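Local coordinates for protein ATP-citrate lyase beta-subunit (Chlorobium limicola, PDB 6HXJ) that probably forms part of the ATP-citrate lyase that interconverts citrate, ATP and CoA with oxaloacetate, acetyl-CoA, ADP and phosphate, through ATP-grasp and citrate-binding regions, at residues Ala2-Phe13 against Ala203-Tyr212; Phe273-Gly283 against Met388-Met396. All coordinates share one frame; numbering follows the deposited sequence.

Contact 1: residues Ala2-Phe13 against Ala203-Tyr212; sequences AKILEGPAMKLF and ALDAVMNVDY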
ATOM      1  N   ALA A   2     -29.211  54.292  -7.743  1.00102.03           N
ATOM      2  CA  ALA A   2     -28.449  54.251  -8.991  1.00102.18           C
ATOM      3  C   ALA A   2     -29.284  54.723 -10.183  1.00103.82           C
ATOM      4  O   ALA A   2     -30.225  54.036 -10.615  1.00102.05           O
ATOM      5  CB  ALA A   2     -27.894  52.851  -9.224  1.00102.44           C
ATOM      6  N   LYS A   3     -28.948  55.931 -10.683  1.00 99.62           N
ATOM      7  CA  LYS A   3     -29.644  56.530 -11.810  1.00 98.57           C
ATOM      8  C   LYS A   3     -29.304  55.754 -13.031  1.00100.92           C
ATOM      9  O   LYS A   3     -28.160  55.368 -13.211  1.00101.47           O
ATOM     10  CB  LYS A   3     -29.272  57.999 -11.996  1.00102.12           C
ATOM     11  CG  LYS A   3     -30.228  58.720 -12.945  1.00120.67           C
ATOM     12  CD  LYS A   3     -29.931  60.212 -13.000  1.00132.95           C
ATOM     13  CE  LYS A   3     -30.695  60.932 -14.080  1.00140.28           C
ATOM     14  NZ  LYS A   3     -30.384  62.386 -14.081  1.00148.69           N
ATOM     15  N   ILE A   4     -30.301  55.466 -13.835  1.00 96.63           N
ATOM     16  CA  ILE A   4     -30.122  54.719 -15.061  1.00 97.76           C
ATOM     17  C   ILE A   4     -30.570  55.541 -16.241  1.00105.23           C
ATOM     18  O   ILE A   4     -31.456  56.396 -16.110  1.00104.43           O
ATOM     19  CB  ILE A   4     -30.823  53.351 -15.000  1.00 99.68           C
ATOM     20  CG1 ILE A   4     -32.353  53.502 -14.917  1.00 99.21           C
ATOM     21  CG2 ILE A   4     -30.257  52.524 -13.847  1.00 98.75           C
ATOM     22  CD1 ILE A   4     -33.119  52.277 -15.150  1.00106.89           C
ATOM     23  N   LEU A   5     -29.980  55.254 -17.401  1.00105.44           N
ATOM     24  CA  LEU A   5     -30.272  55.960 -18.643  1.00107.72           C
ATOM     25  C   LEU A   5     -31.686  55.793 -19.159  1.00113.74           C
ATOM     26  O   LEU A   5     -32.394  54.847 -18.802  1.00113.75           O
ATOM     27  CB  LEU A   5     -29.266  55.607 -19.738  1.00109.72           C
ATOM     28  CG  LEU A   5     -27.859  56.196 -19.533  1.00114.53           C
ATOM     29  CD1 LEU A   5     -26.875  55.648 -20.518  1.00116.14           C
ATOM     30  CD2 LEU A   5     -27.847  57.713 -19.620  1.00116.12           C
ATOM     31  N   GLU A   6     -32.082  56.742 -20.017  1.00111.73           N
ATOM     32  CA  GLU A   6     -33.402  56.803 -20.635  1.00111.86           C
ATOM     33  C   GLU A   6     -33.775  55.488 -21.294  1.00115.02           C
ATOM     34  O   GLU A   6     -34.837  54.962 -20.991  1.00113.98           O
ATOM     35  CB  GLU A   6     -33.480  57.925 -21.661  1.00114.87           C
ATOM     36  CG  GLU A   6     -33.463  59.315 -21.067  1.00128.46           C
ATOM     37  CD  GLU A   6     -33.514  60.406 -22.119  1.00163.76           C
ATOM     38  OE1 GLU A   6     -34.454  60.386 -22.950  1.00169.86           O
ATOM     39  OE2 GLU A   6     -32.631  61.295 -22.103  1.00159.08           O
ATOM     40  N   GLY A   7     -32.903  54.960 -22.157  1.00111.28           N
ATOM     41  CA  GLY A   7     -33.140  53.701 -22.854  1.00111.42           C
ATOM     42  C   GLY A   7     -33.533  52.571 -21.926  1.00114.04           C
ATOM     43  O   GLY A   7     -34.664  52.085 -21.977  1.00114.35           O
ATOM     44  N   PRO A   8     -32.610  52.196 -21.024  1.00108.61           N
ATOM     45  CA  PRO A   8     -32.879  51.137 -20.037  1.00106.25           C
ATOM     46  C   PRO A   8     -34.202  51.294 -19.309  1.00108.12           C
ATOM     47  O   PRO A   8     -34.965  50.335 -19.208  1.00108.06           O
ATOM     48  CB  PRO A   8     -31.721  51.307 -19.056  1.00106.82           C
ATOM     49  CG  PRO A   8     -30.622  51.825 -19.868  1.00113.16           C
ATOM     50  CD  PRO A   8     -31.229  52.700 -20.897  1.00110.44           C
ATOM     51  N   ALA A   9     -34.460  52.502 -18.797  1.00102.86           N
ATOM     52  CA  ALA A   9     -35.685  52.815 -18.095  1.00101.74           C
ATOM     53  C   ALA A   9     -36.872  52.441 -18.974  1.00110.06           C
ATOM     54  O   ALA A   9     -37.737  51.675 -18.547  1.00109.43           O
ATOM     55  CB  ALA A   9     -35.717  54.291 -17.766  1.00102.30           C
ATOM     56  N   MET A  10     -36.868  52.912 -20.229  1.00110.36           N
ATOM     57  CA  MET A  10     -37.921  52.615 -21.196  1.00112.00           C
ATOM     58  C   MET A  10     -38.083  51.126 -21.411  1.00114.15           C
ATOM     59  O   MET A  10     -39.206  50.644 -21.454  1.00114.18           O
ATOM     60  CB  MET A  10     -37.659  53.337 -22.504  1.00117.11           C
ATOM     61  CG  MET A  10     -37.744  54.816 -22.350  1.00121.68           C
ATOM     62  SD  MET A  10     -38.103  55.759 -23.826  1.00129.41           S
ATOM     63  CE  MET A  10     -37.169  57.251 -23.435  1.00125.47           C
ATOM     64  N   LYS A  11     -36.976  50.385 -21.477  1.00109.44           N
ATOM     65  CA  LYS A  11     -37.022  48.940 -21.638  1.00109.56           C
ATOM     66  C   LYS A  11     -37.847  48.291 -20.522  1.00110.30           C
ATOM     67  O   LYS A  11     -38.671  47.421 -20.805  1.00110.25           O
ATOM     68  CB  LYS A  11     -35.597  48.366 -21.700  1.00113.23           C
ATOM     69  CG  LYS A  11     -35.534  46.850 -21.602  1.00139.30           C
ATOM     70  CD  LYS A  11     -34.227  46.283 -22.119  1.00157.87           C
ATOM     71  CE  LYS A  11     -33.843  45.031 -21.360  1.00170.50           C
ATOM     72  NZ  LYS A  11     -33.028  44.110 -22.196  1.00181.34           N
ATOM     73  N   LEU A  12     -37.646  48.740 -19.265  1.00103.37           N
ATOM     74  CA  LEU A  12     -38.370  48.216 -18.098  1.00 99.65           C
ATOM     75  C   LEU A  12     -39.792  48.651 -18.116  1.00101.38           C
ATOM     76  O   LEU A  12     -40.660  47.923 -17.662  1.00 99.98           O
ATOM     77  CB  LEU A  12     -37.712  48.668 -16.814  1.00 97.45           C
ATOM     78  CG  LEU A  12     -36.222  48.389 -16.757  1.00102.66           C
ATOM     79  CD1 LEU A  12     -35.739  48.406 -15.340  1.00100.60           C
ATOM     80  CD2 LEU A  12     -35.883  47.042 -17.404  1.00106.45           C
ATOM     81  N   PHE A  13     -40.046  49.839 -18.631  1.00 98.41           N
ATOM     82  CA  PHE A  13     -41.407  50.313 -18.763  1.00 98.60           C
ATOM     83  C   PHE A  13     -42.100  49.374 -19.701  1.00104.63           C
ATOM     84  O   PHE A  13     -43.115  48.798 -19.334  1.00104.50           O
ATOM     85  CB  PHE A  13     -41.427  51.711 -19.343  1.00101.20           C
ATOM     86  CG  PHE A  13     -41.101  52.774 -18.347  1.00100.76           C
ATOM     87  CD1 PHE A  13     -40.800  52.446 -17.034  1.00102.46           C
ATOM     88  CD2 PHE A  13     -41.107  54.108 -18.711  1.00102.76           C
ATOM     89  CE1 PHE A  13     -40.492  53.436 -16.106  1.00102.68           C
ATOM     90  CE2 PHE A  13     -40.818  55.098 -17.782  1.00104.98           C
ATOM     91  CZ  PHE A  13     -40.507  54.760 -16.487  1.00101.99           C
ATOM     92  N   ALA A 203     -45.096  57.836 -22.026  1.00124.27           N
ATOM     93  CA  ALA A 203     -44.211  58.344 -20.982  1.00121.16           C
ATOM     94  C   ALA A 203     -43.092  59.047 -21.721  1.00128.57           C
ATOM     95  O   ALA A 203     -42.251  58.377 -22.329  1.00129.32           O
ATOM     96  CB  ALA A 203     -43.655  57.194 -20.163  1.00118.50           C
ATOM     97  N   LEU A 204     -43.131  60.382 -21.765  1.00127.12           N
ATOM     98  CA  LEU A 204     -42.144  61.139 -22.527  1.00129.58           C
ATOM     99  C   LEU A 204     -40.770  61.235 -21.843  1.00133.75           C
ATOM    100  O   LEU A 204     -39.779  60.882 -22.492  1.00135.27           O
ATOM    101  CB  LEU A 204     -42.691  62.512 -22.927  1.00131.99           C
ATOM    102  CG  LEU A 204     -43.045  62.706 -24.401  1.00140.16           C
ATOM    103  CD1 LEU A 204     -43.922  61.580 -24.950  1.00140.19           C
ATOM    104  CD2 LEU A 204     -43.685  64.046 -24.617  1.00144.81           C
ATOM    105  N   ASP A 205     -40.696  61.689 -20.556  1.00127.85           N
ATOM    106  CA  ASP A 205     -39.423  61.806 -19.817  1.00125.74           C
ATOM    107  C   ASP A 205     -39.397  60.828 -18.674  1.00123.35           C
ATOM    108  O   ASP A 205     -40.123  60.996 -17.693  1.00121.20           O
ATOM    109  CB  ASP A 205     -39.157  63.236 -19.300  1.00129.13           C
ATOM    110  CG  ASP A 205     -38.932  64.298 -20.368  1.00151.02           C
ATOM    111  OD1 ASP A 205     -38.075  64.077 -21.265  1.00154.81           O
ATOM    112  OD2 ASP A 205     -39.551  65.386 -20.268  1.00159.73           O
ATOM    113  N   ALA A 206     -38.536  59.812 -18.786  1.00116.89           N
ATOM    114  CA  ALA A 206     -38.418  58.747 -17.798  1.00111.82           C
ATOM    115  C   ALA A 206     -37.158  58.851 -16.944  1.00110.98           C
ATOM    116  O   ALA A 206     -36.049  58.563 -17.426  1.00111.80           O
ATOM    117  CB  ALA A 206     -38.463  57.396 -18.498  1.00112.88           C
ATOM    118  N   VAL A 207     -37.342  59.238 -15.660  1.00102.43           N
ATOM    119  CA  VAL A 207     -36.262  59.350 -14.662  1.00 99.66           C
ATOM    120  C   VAL A 207     -36.346  58.145 -13.694  1.00 97.66           C
ATOM    121  O   VAL A 207     -37.161  58.154 -12.782  1.00 95.84           O
ATOM    122  CB  VAL A 207     -36.283  60.710 -13.906  1.00103.92           C
ATOM    123  CG1 VAL A 207     -35.037  60.874 -13.046  1.00103.30           C
ATOM    124  CG2 VAL A 207     -36.412  61.888 -14.867  1.00106.88           C
ATOM    125  N   MET A 208     -35.503  57.126 -13.869  1.00 91.45           N
ATOM    126  CA  MET A 208     -35.570  55.938 -13.020  1.00 87.22           C
ATOM    127  C   MET A 208     -34.313  55.679 -12.207  1.00 85.94           C
ATOM    128  O   MET A 208     -33.220  55.578 -12.755  1.00 85.79           O
ATOM    129  CB  MET A 208     -35.896  54.708 -13.872  1.00 90.33           C
ATOM    130  CG  MET A 208     -36.336  53.540 -13.104  1.00 93.25           C
ATOM    131  SD  MET A 208     -36.866  52.340 -14.321  1.00101.43           S
ATOM    132  CE  MET A 208     -37.522  51.012 -13.224  1.00 97.04           C
ATOM    133  N   ASN A 209     -34.487  55.477 -10.903  1.00 80.07           N
ATOM    134  CA  ASN A 209     -33.401  55.069  -9.995  1.00 79.20           C
ATOM    135  C   ASN A 209     -33.673  53.658  -9.495  1.00 80.55           C
ATOM    136  O   ASN A 209     -34.755  53.410  -8.952  1.00 78.39           O
ATOM    137  CB  ASN A 209     -33.250  56.019  -8.816  1.00 79.34           C
ATOM    138  CG  ASN A 209     -32.970  57.427  -9.242  1.00 99.54           C
ATOM    139  OD1 ASN A 209     -31.835  57.786  -9.566  1.00 87.32           O
ATOM    140  ND2 ASN A 209     -34.014  58.240  -9.317  1.00 93.75           N
ATOM    141  N   VAL A 210     -32.735  52.724  -9.725  1.00 77.24           N
ATOM    142  CA  VAL A 210     -32.923  51.343  -9.255  1.00 76.02           C
ATOM    143  C   VAL A 210     -31.886  50.996  -8.201  1.00 79.21           C
ATOM    144  O   VAL A 210     -30.814  51.588  -8.156  1.00 81.12           O
ATOM    145  CB  VAL A 210     -33.047  50.254 -10.364  1.00 80.58           C
ATOM    146  CG1 VAL A 210     -34.331  50.446 -11.166  1.00 80.19           C
ATOM    147  CG2 VAL A 210     -31.828  50.202 -11.273  1.00 82.30           C
ATOM    148  N   ASP A 211     -32.210  50.056  -7.324  1.00 74.39           N
ATOM    149  CA  ASP A 211     -31.262  49.630  -6.293  1.00 73.73           C
ATOM    150  C   ASP A 211     -30.271  48.602  -6.934  1.00 78.71           C
ATOM    151  O   ASP A 211     -30.588  47.410  -7.036  1.00 79.08           O
ATOM    152  CB  ASP A 211     -32.027  49.091  -5.071  1.00 73.82           C
ATOM    153  CG  ASP A 211     -31.189  48.356  -4.021  1.00 83.71           C
ATOM    154  OD1 ASP A 211     -29.951  48.606  -3.948  1.00 84.72           O
ATOM    155  OD2 ASP A 211     -31.775  47.578  -3.240  1.00 86.92           O
ATOM    156  N   TYR A 212     -29.097  49.091  -7.407  1.00 75.34           N
ATOM    157  CA  TYR A 212     -28.124  48.269  -8.151  1.00 77.22           C
ATOM    158  C   TYR A 212     -27.523  47.105  -7.373  1.00 82.11           C
ATOM    159  O   TYR A 212     -27.098  46.159  -8.016  1.00 83.68           O
ATOM    160  CB  TYR A 212     -27.011  49.099  -8.815  1.00 79.42           C
ATOM    161  CG  TYR A 212     -26.500  48.487 -10.101  1.00 82.55           C
ATOM    162  CD1 TYR A 212     -27.336  48.331 -11.204  1.00 83.44           C
ATOM    163  CD2 TYR A 212     -25.183  48.050 -10.213  1.00 87.18           C
ATOM    164  CE1 TYR A 212     -26.878  47.740 -12.378  1.00 87.18           C
ATOM    165  CE2 TYR A 212     -24.708  47.468 -11.391  1.00 90.83           C
ATOM    166  CZ  TYR A 212     -25.559  47.318 -12.471  1.00 98.70           C
ATOM    167  OH  TYR A 212     -25.095  46.740 -13.631  1.00105.49           O
TER

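Contact 2: residues Phe273-Gly283 against Met388-Met396; sequences FYADAVVARGG and MTDIVDLAM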
ATOM      1  N   PHE A 273     -15.112  62.909   7.324  1.00 75.46           N
ATOM      2  CA  PHE A 273     -14.697  63.809   8.396  1.00 76.25           C
ATOM      3  C   PHE A 273     -13.354  64.493   8.113  1.00 82.23           C
ATOM      4  O   PHE A 273     -13.213  65.669   8.457  1.00 84.31           O
ATOM      5  CB  PHE A 273     -14.714  63.134   9.757  1.00 76.80           C
ATOM      6  CG  PHE A 273     -16.115  63.078  10.340  1.00 78.61           C
ATOM      7  CD1 PHE A 273     -16.767  64.245  10.752  1.00 81.78           C
ATOM      8  CD2 PHE A 273     -16.794  61.855  10.456  1.00 77.81           C
ATOM      9  CE1 PHE A 273     -18.067  64.193  11.266  1.00 83.32           C
ATOM     10  CE2 PHE A 273     -18.089  61.806  10.978  1.00 81.15           C
ATOM     11  CZ  PHE A 273     -18.716  62.976  11.385  1.00 81.81           C
ATOM     12  N   TYR A 274     -12.403  63.807   7.417  1.00 77.46           N
ATOM     13  CA  TYR A 274     -11.115  64.396   7.035  1.00 77.18           C
ATOM     14  C   TYR A 274     -11.269  65.467   5.960  1.00 84.06           C
ATOM     15  O   TYR A 274     -10.579  66.495   6.033  1.00 84.27           O
ATOM     16  CB  TYR A 274     -10.131  63.326   6.583  1.00 75.72           C
ATOM     17  CG  TYR A 274      -9.370  62.697   7.723  1.00 74.69           C
ATOM     18  CD1 TYR A 274      -8.337  63.382   8.363  1.00 76.73           C
ATOM     19  CD2 TYR A 274      -9.656  61.401   8.144  1.00 72.86           C
ATOM     20  CE1 TYR A 274      -7.609  62.791   9.397  1.00 74.46           C
ATOM     21  CE2 TYR A 274      -8.927  60.795   9.164  1.00 73.02           C
ATOM     22  CZ  TYR A 274      -7.904  61.496   9.790  1.00 82.03           C
ATOM     23  OH  TYR A 274      -7.189  60.907  10.813  1.00 85.89           O
ATOM     24  N   ALA A 275     -12.191  65.240   4.982  1.00 81.88           N
ATOM     25  CA  ALA A 275     -12.496  66.190   3.914  1.00 83.85           C
ATOM     26  C   ALA A 275     -13.148  67.436   4.499  1.00 93.42           C
ATOM     27  O   ALA A 275     -12.755  68.545   4.138  1.00 96.92           O
ATOM     28  CB  ALA A 275     -13.410  65.547   2.887  1.00 83.94           C
ATOM     29  N   ASP A 276     -14.117  67.253   5.432  1.00 91.62           N
ATOM     30  CA  ASP A 276     -14.830  68.332   6.129  1.00 94.48           C
ATOM     31  C   ASP A 276     -13.818  69.193   6.873  1.00 99.07           C
ATOM     32  O   ASP A 276     -13.912  70.417   6.804  1.00100.77           O
ATOM     33  CB  ASP A 276     -15.832  67.752   7.154  1.00 96.51           C
ATOM     34  CG  ASP A 276     -17.158  67.205   6.646  1.00115.56           C
ATOM     35  OD1 ASP A 276     -17.216  66.773   5.473  1.00115.09           O
ATOM     36  OD2 ASP A 276     -18.134  67.158   7.449  1.00128.34           O
ATOM     37  N   ALA A 277     -12.844  68.536   7.567  1.00 94.15           N
ATOM     38  CA  ALA A 277     -11.775  69.158   8.348  1.00 95.56           C
ATOM     39  C   ALA A 277     -10.928  70.062   7.467  1.00101.98           C
ATOM     40  O   ALA A 277     -10.664  71.200   7.858  1.00105.08           O
ATOM     41  CB  ALA A 277     -10.911  68.095   9.011  1.00 94.36           C
ATOM     42  N   VAL A 278     -10.563  69.588   6.259  1.00 96.83           N
ATOM     43  CA  VAL A 278      -9.778  70.356   5.292  1.00 97.85           C
ATOM     44  C   VAL A 278     -10.511  71.628   4.852  1.00105.28           C
ATOM     45  O   VAL A 278      -9.941  72.725   4.931  1.00107.92           O
ATOM     46  CB  VAL A 278      -9.328  69.497   4.085  1.00 99.10           C
ATOM     47  CG1 VAL A 278      -8.700  70.364   2.990  1.00101.07           C
ATOM     48  CG2 VAL A 278      -8.347  68.416   4.517  1.00 96.44           C
ATOM     49  N   VAL A 279     -11.780  71.471   4.411  1.00100.79           N
ATOM     50  CA  VAL A 279     -12.643  72.579   3.960  1.00102.68           C
ATOM     51  C   VAL A 279     -12.815  73.614   5.082  1.00109.70           C
ATOM     52  O   VAL A 279     -12.591  74.804   4.857  1.00112.04           O
ATOM     53  CB  VAL A 279     -14.007  72.066   3.419  1.00104.74           C
ATOM     54  CG1 VAL A 279     -14.918  73.223   3.019  1.00107.71           C
ATOM     55  CG2 VAL A 279     -13.813  71.117   2.247  1.00102.15           C
ATOM     56  N   ALA A 280     -13.185  73.135   6.296  1.00107.12           N
ATOM     57  CA  ALA A 280     -13.395  73.940   7.501  1.00110.72           C
ATOM     58  C   ALA A 280     -12.131  74.728   7.889  1.00117.78           C
ATOM     59  O   ALA A 280     -12.243  75.899   8.269  1.00121.17           O
ATOM     60  CB  ALA A 280     -13.862  73.058   8.661  1.00109.81           C
ATOM     61  N   ARG A 281     -10.938  74.102   7.735  1.00112.36           N
ATOM     62  CA  ARG A 281      -9.650  74.710   8.046  1.00114.37           C
ATOM     63  C   ARG A 281      -9.129  75.640   6.922  1.00121.07           C
ATOM     64  O   ARG A 281      -7.994  76.124   6.995  1.00122.90           O
ATOM     65  CB  ARG A 281      -8.616  73.645   8.455  1.00112.82           C
ATOM     66  CG  ARG A 281      -8.906  72.925   9.792  1.00123.83           C
ATOM     67  CD  ARG A 281      -8.812  73.793  11.040  1.00139.35           C
ATOM     68  NE  ARG A 281     -10.123  74.275  11.491  1.00149.49           N
ATOM     69  CZ  ARG A 281     -10.805  73.769  12.519  1.00157.16           C
ATOM     70  NH1 ARG A 281     -10.315  72.749  13.214  1.00142.54           N
ATOM     71  NH2 ARG A 281     -11.979  74.283  12.862  1.00137.43           N
ATOM     72  N   GLY A 282      -9.975  75.916   5.927  1.00117.31           N
ATOM     73  CA  GLY A 282      -9.669  76.810   4.816  1.00119.08           C
ATOM     74  C   GLY A 282      -9.053  76.143   3.608  1.00120.36           C
ATOM     75  O   GLY A 282      -9.079  76.711   2.514  1.00121.20           O
ATOM     76  N   GLY A 283      -8.499  74.947   3.812  1.00113.45           N
ATOM     77  CA  GLY A 283      -7.829  74.154   2.789  1.00110.57           C
ATOM     78  C   GLY A 283      -8.666  73.730   1.597  1.00111.85           C
ATOM     79  O   GLY A 283      -9.877  73.991   1.532  1.00111.19           O
ATOM     80  N   MET A 388      -8.246  62.341  15.793  1.00 94.38           N
ATOM     81  CA  MET A 388      -8.363  61.906  14.393  1.00 92.15           C
ATOM     82  C   MET A 388      -8.053  62.939  13.288  1.00101.13           C
ATOM     83  O   MET A 388      -7.078  62.756  12.543  1.00101.29           O
ATOM     84  CB  MET A 388      -9.766  61.356  14.114  1.00 91.93           C
ATOM     85  CG  MET A 388      -9.797  60.425  12.920  1.00 92.38           C
ATOM     86  SD  MET A 388     -11.402  59.757  12.477  1.00 94.33           S
ATOM     87  CE  MET A 388     -12.174  61.116  11.661  1.00 91.43           C
ATOM     88  N   THR A 389      -8.885  64.003  13.181  1.00100.49           N
ATOM     89  CA  THR A 389      -8.794  65.047  12.157  1.00101.65           C
ATOM     90  C   THR A 389      -7.865  66.188  12.590  1.00109.54           C
ATOM     91  O   THR A 389      -7.815  67.209  11.893  1.00111.46           O
ATOM     92  CB  THR A 389     -10.188  65.565  11.772  1.00107.08           C
ATOM     93  OG1 THR A 389     -10.889  65.906  12.965  1.00110.35           O
ATOM     94  CG2 THR A 389     -10.997  64.547  10.970  1.00100.63           C
ATOM     95  N   ASP A 390      -7.114  66.037  13.707  1.00107.52           N
ATOM     96  CA  ASP A 390      -6.229  67.118  14.161  1.00110.85           C
ATOM     97  C   ASP A 390      -4.895  67.134  13.427  1.00114.56           C
ATOM     98  O   ASP A 390      -4.153  68.103  13.570  1.00116.79           O
ATOM     99  CB  ASP A 390      -6.059  67.153  15.674  1.00114.63           C
ATOM    100  CG  ASP A 390      -7.250  67.770  16.399  1.00123.10           C
ATOM    101  OD1 ASP A 390      -8.290  68.041  15.732  1.00119.88           O
ATOM    102  OD2 ASP A 390      -7.140  68.008  17.625  1.00134.13           O
ATOM    103  N   ILE A 391      -4.626  66.136  12.564  1.00108.31           N
ATOM    104  CA  ILE A 391      -3.433  66.152  11.707  1.00107.85           C
ATOM    105  C   ILE A 391      -3.633  67.151  10.568  1.00111.81           C
ATOM    106  O   ILE A 391      -2.653  67.688  10.061  1.00114.23           O
ATOM    107  CB  ILE A 391      -2.972  64.759  11.207  1.00108.03           C
ATOM    108  CG1 ILE A 391      -4.122  63.950  10.550  1.00104.99           C
ATOM    109  CG2 ILE A 391      -2.286  63.989  12.337  1.00109.41           C
ATOM    110  CD1 ILE A 391      -3.673  62.758   9.680  1.00110.74           C
ATOM    111  N   VAL A 392      -4.906  67.443  10.211  1.00106.15           N
ATOM    112  CA  VAL A 392      -5.293  68.419   9.188  1.00106.74           C
ATOM    113  C   VAL A 392      -4.849  69.825   9.641  1.00118.61           C
ATOM    114  O   VAL A 392      -4.406  70.616   8.815  1.00120.37           O
ATOM    115  CB  VAL A 392      -6.818  68.320   8.880  1.00107.31           C
ATOM    116  CG1 VAL A 392      -7.331  69.516   8.091  1.00108.39           C
ATOM    117  CG2 VAL A 392      -7.163  67.012   8.174  1.00103.38           C
ATOM    118  N   ASP A 393      -4.897  70.096  10.953  1.00119.62           N
ATOM    119  CA  ASP A 393      -4.485  71.386  11.527  1.00125.10           C
ATOM    120  C   ASP A 393      -2.977  71.549  11.402  1.00131.24           C
ATOM    121  O   ASP A 393      -2.503  72.560  10.873  1.00133.75           O
ATOM    122  CB  ASP A 393      -4.925  71.507  13.001  1.00129.39           C
ATOM    123  CG  ASP A 393      -6.411  71.259  13.324  1.00144.39           C
ATOM    124  OD1 ASP A 393      -7.212  71.055  12.374  1.00143.60           O
ATOM    125  OD2 ASP A 393      -6.769  71.259  14.531  1.00152.93           O
ATOM    126  N   LEU A 394      -2.240  70.507  11.823  1.00125.74           N
ATOM    127  CA  LEU A 394      -0.786  70.423  11.777  1.00126.77           C
ATOM    128  C   LEU A 394      -0.266  70.599  10.350  1.00130.87           C
ATOM    129  O   LEU A 394       0.796  71.203  10.146  1.00134.68           O
ATOM    130  CB  LEU A 394      -0.336  69.083  12.360  1.00124.37           C
ATOM    131  CG  LEU A 394      -0.033  69.088  13.858  1.00130.47           C
ATOM    132  CD1 LEU A 394      -1.282  69.282  14.716  1.00130.20           C
ATOM    133  CD2 LEU A 394       0.634  67.825  14.254  1.00129.76           C
ATOM    134  N   ALA A 395      -1.051  70.109   9.366  1.00122.31           N
ATOM    135  CA  ALA A 395      -0.753  70.194   7.945  1.00120.76           C
ATOM    136  C   ALA A 395      -1.034  71.606   7.413  1.00127.42           C
ATOM    137  O   ALA A 395      -0.233  72.119   6.628  1.00129.19           O
ATOM    138  CB  ALA A 395      -1.564  69.167   7.183  1.00117.27           C
ATOM    139  N   MET A 396      -2.155  72.240   7.855  1.00124.35           N
ATOM    140  CA  MET A 396      -2.556  73.602   7.471  1.00127.33           C
ATOM    141  C   MET A 396      -1.541  74.629   7.970  1.00136.62           C
ATOM    142  O   MET A 396      -1.232  75.591   7.265  1.00137.90           O
ATOM    143  CB  MET A 396      -3.942  73.951   8.040  1.00129.63           C
ATOM    144  CG  MET A 396      -5.122  73.286   7.327  1.00130.17           C
ATOM    145  SD  MET A 396      -5.262  73.466   5.519  1.00134.07           S
ATOM    146  CE  MET A 396      -5.235  75.301   5.339  1.00136.05           C
TER

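Contact 1: residues Ala2-Phe13 against Ala203-Tyr212
K3 and N209 form a non-hydrogen-bonded antiparallel pair where the N-terminal residues run along strand 206-210, while helix 6-13 crosses that strand almost perpendicularly, at 87° and 7.9 Å between axes. Three backbone hydrogen bonds join the two segments: A2 N to V210 O, V210 N to A2 O at 3.0 Å, and I4 N to M208 O at 3.1 Å. On the face that carries M208, the methionine runs fully extended between the strand and the helix. Its CG stands anti to the backbone N (chi1 -165°), which sends the thioether alongside I4, the two side chains pointing the same way, with I4 CD1 3.8 Å from M208 SD. The terminal methyl CE then meets CD1 of L12, the L12 side chain crossing that of M208 at about a right angle. F13 slides past M208 in the opposite direction and makes an oblique Met-aromatic contact, SD lying 5.2 Å from the centroid of the F13 ring. The same ring brings CE2 to 3.4 Å from A206 CB, and A9 CB fits against M208 CB at 3.9 Å. Further along the strand, CG2 of V210 touches CG2 of I4. On the face of K3 and N209, OD1 of N209 rests against K3 CB at 3.5 Å, a van der Waals contact, while its ND2 is hydrogen-bonded to OG of S186 on the adjoining strand. Backbone bonds thus hold A2-I4 alongside strand 206-210, K3 being also backbone-bonded to V226, and a buried apolar layer centred on M208 seats the first helix across the sheet.

Contact 2: residues Phe273-Gly283 against Met388-Met396
The ring of Y274 lies against M388, T389 and the residues of helix 391-396, and is met over a face, at its edge and at its hydroxyl. T389 CG2 sits over one face in a CH-pi contact, 4.1 Å from the ring centroid and 17° off the normal. At the edge, in the ring plane, V392 CG2 approaches CD1 of Y274 to 3.8 Å, with I391 CG1 near the same plane beside CE1. M388 crosses obliquely: its CG lies by Y274 CZ, its sulfur makes an oblique Met-aromatic contact, and its chain bends at chi3 to bring CE to CB of F273. The phenol OH gives M388 O a weak hydrogen bond, its short length doubtful, and has a second weak one with G320 N. One turn on, V392 wedges between A277 and V278, its CG1 4.0 Å from A277 CB and 3.9 Å from V278 CG2. Past the helix end, R281 presents the edge of its guanidinium to D393; the salt bridge from NH1 to OD1 is long, at 3.6 Å, and the two planes are 59° apart. M396, bent at chi2 and chi3, lays its CG 3.7 Å from R281 CB and its SD and CE against the backbone of R281 and G283. The M388 side chain is about 9 Å from a bound citrate anion, near that site but not touching it. The segment axes run 9.7 Å apart at 36°. Both helices rest on the mixed sheet: Y274 and V278 touch strand 261-266, I391 reaches strands 315-318 and 352-356, and another protein chain packs against F273 and T389.

Contact 1 closes before contact 2 opens, so the two follow one another along the chain. Their centres lie 39 Å apart on opposite sides of the chain's centre, and their nearest atoms are about 22 Å from each other. They share no helix or sheet. Residues 2-13 and 203-212 join the beginning of the chain to strand 200-210, next to 3-4 in the antiparallel sheet of the ATP-grasp part, whereas 273-283 and 388-396, the latter near the C-terminus, pair two helices over the mixed sheet of the citrate-binding part. Each contact therefore ties together sequence-distant pieces within its own half of this two-part chain.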